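Local coordinates for alpha-1,2-mannosidase (Trichoderma reesei, PDB 1HCU), which probably trims alpha-1,2-linked mannose residues from high-mannose N-glycans as a calcium-dependent glycosyl hydrolase of family 47, at residues Asp63-Met68 and Asp72-Ile77. Numbering follows the deposited sequence.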
loop_
_atom_site.group_PDB
_atom_site.type_symbol
_atom_site.label_atom_id
_atom_site.label_comp_id
_atom_site.label_asym_id
_atom_site.label_seq_id
_atom_site.Cartn_x
_atom_site.Cartn_y
_atom_site.Cartn_z
ATOM N N ASP A 63 13.797 2.213 5.005
ATOM C CA ASP A 63 14.044 2.902 3.751
ATOM C C ASP A 63 13.583 4.355 3.765
ATOM O O ASP A 63 14.166 5.202 3.088
ATOM C CB ASP A 63 13.420 2.142 2.572
ATOM C CG ASP A 63 11.910 2.064 2.642
ATOM O OD1 ASP A 63 11.329 1.528 1.677
ATOM O OD2 ASP A 63 11.306 2.523 3.638
ATOM N N THR A 64 12.548 4.654 4.540
ATOM C CA THR A 64 12.082 6.025 4.621
ATOM C C THR A 64 13.211 6.836 5.254
ATOM O O THR A 64 13.516 7.944 4.812
ATOM C CB THR A 64 10.801 6.140 5.475
ATOM O OG1 THR A 64 9.750 5.376 4.863
ATOM C CG2 THR A 64 10.358 7.593 5.583
ATOM N N ALA A 65 13.850 6.262 6.274
ATOM C CA ALA A 65 14.958 6.916 6.971
ATOM C C ALA A 65 16.133 7.127 6.025
ATOM O O ALA A 65 16.878 8.093 6.156
ATOM C CB ALA A 65 15.399 6.070 8.165
ATOM N N ILE A 66 16.305 6.213 5.078
ATOM C CA ILE A 66 17.400 6.325 4.118
ATOM C C ILE A 66 17.166 7.491 3.157
ATOM O O ILE A 66 18.070 8.279 2.911
ATOM C CB ILE A 66 17.556 5.022 3.295
ATOM C CG1 ILE A 66 18.102 3.908 4.180
ATOM C CG2 ILE A 66 18.489 5.253 2.117
ATOM C CD1 ILE A 66 18.114 2.561 3.506
ATOM N N LEU A 67 15.950 7.599 2.630
ATOM C CA LEU A 67 15.609 8.666 1.681
ATOM C C LEU A 67 15.630 10.050 2.326
ATOM O O LEU A 67 15.768 11.061 1.634
ATOM C CB LEU A 67 14.225 8.410 1.069
ATOM C CG LEU A 67 14.032 7.074 0.343
ATOM C CD1 LEU A 67 12.589 6.947 -0.129
ATOM C CD2 LEU A 67 14.985 6.990 -0.839
ATOM N N MET A 68 15.484 10.090 3.647
ATOM C CA MET A 68 15.486 11.346 4.380
ATOM C C MET A 68 16.888 11.741 4.824
ATOM O O MET A 68 17.094 12.832 5.347
ATOM C CB MET A 68 14.578 11.246 5.608
ATOM C CG MET A 68 13.097 11.159 5.282
ATOM S SD MET A 68 12.101 10.865 6.755
ATOM C CE MET A 68 10.501 11.504 6.238
ATOM N N ASP A 72 21.933 8.288 11.399
ATOM C CA ASP A 72 21.836 7.657 12.719
ATOM C C ASP A 72 20.752 6.595 12.855
ATOM O O ASP A 72 21.014 5.486 13.313
ATOM C CB ASP A 72 21.637 8.723 13.794
ATOM C CG ASP A 72 22.920 9.445 14.135
ATOM O OD1 ASP A 72 23.842 9.456 13.284
ATOM O OD2 ASP A 72 23.003 10.009 15.247
ATOM N N ILE A 73 19.529 6.939 12.480
ATOM C CA ILE A 73 18.440 5.987 12.562
ATOM C C ILE A 73 18.746 4.780 11.682
ATOM O O ILE A 73 18.491 3.645 12.078
ATOM C CB ILE A 73 17.106 6.628 12.109
ATOM C CG1 ILE A 73 16.750 7.783 13.053
ATOM C CG2 ILE A 73 16.001 5.572 12.076
ATOM C CD1 ILE A 73 15.541 8.577 12.636
ATOM N N VAL A 74 19.307 5.026 10.503
ATOM C CA VAL A 74 19.630 3.944 9.584
ATOM C C VAL A 74 20.607 2.976 10.229
ATOM O O VAL A 74 20.424 1.760 10.179
ATOM C CB VAL A 74 20.249 4.472 8.268
ATOM C CG1 VAL A 74 20.700 3.308 7.389
ATOM C CG2 VAL A 74 19.244 5.309 7.528
ATOM N N ASN A 75 21.647 3.522 10.842
ATOM C CA ASN A 75 22.645 2.699 11.491
ATOM C C ASN A 75 22.030 1.861 12.614
ATOM O O ASN A 75 22.352 0.682 12.756
ATOM C CB ASN A 75 23.774 3.581 12.027
ATOM C CG ASN A 75 24.762 2.808 12.877
ATOM O OD1 ASN A 75 24.590 2.686 14.097
ATOM N ND2 ASN A 75 25.796 2.261 12.236
ATOM N N THR A 76 21.138 2.466 13.396
ATOM C CA THR A 76 20.493 1.764 14.502
ATOM C C THR A 76 19.754 0.516 14.021
ATOM O O THR A 76 19.869 -0.555 14.620
ATOM C CB THR A 76 19.483 2.682 15.239
ATOM O OG1 THR A 76 20.148 3.869 15.687
ATOM C CG2 THR A 76 18.884 1.969 16.442
ATOM N N ILE A 77 18.999 0.661 12.935
ATOM C CA ILE A 77 18.221 -0.439 12.372
ATOM C C ILE A 77 19.124 -1.490 11.738
ATOM O O ILE A 77 18.935 -2.687 11.948
ATOM C CB ILE A 77 17.197 0.090 11.322
ATOM C CG1 ILE A 77 16.326 1.180 11.961
ATOM C CG2 ILE A 77 16.290 -1.046 10.846
ATOM C CD1 ILE A 77 15.369 1.869 11.004
#
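V74 holds CG2 beside its own backbone N, with CG1 anti to that N (chi1 174°), and this rotation sends CG2 across to A65 and I66. On the other helix, I66 keeps CG1 anti to its carbonyl carbon (chi1 -71°), placing that methylene against the valine. The closest approach follows, 3.8 Å from I66 CG1 to V74 CG2, and the two side chains run across each other at about a right angle. V74 CG2 also lies 4.0 Å from A65 CB and 3.9 Å from A65 O, so one methyl group touches both the alanine side chain and its carbonyl oxygen. I73 adds its CG2 branch, 4.0 Å from A65 CB, leaving the alanine methyl in touch with two neighbouring residues of the facing helix.

The pair is a worked example of two consecutive helices packing through a few aliphatic groups, with a small residue at the nearest point of the backbones: the chain turns back between the two segments, which run roughly antiparallel, at 149°, their axes approaching to 8.8 Å. A65 and V74 face each other with CA atoms 6.1 Å apart, the nearest such pair between the segments, and the methyl of A65 is what this helix presents there. Around this junction of helices 56-67 and 71-80, W27 of helix 13-33 packs on I73, while A112 and L116 of helix 98-117 pack on I66, tying the hairpin into the (alpha/alpha)7 barrel of family 47. All four touching residues are buried and their side chains wholly aliphatic, which implies cohesion through shape and apolar burial, without polar bonds between the segments to fix their register.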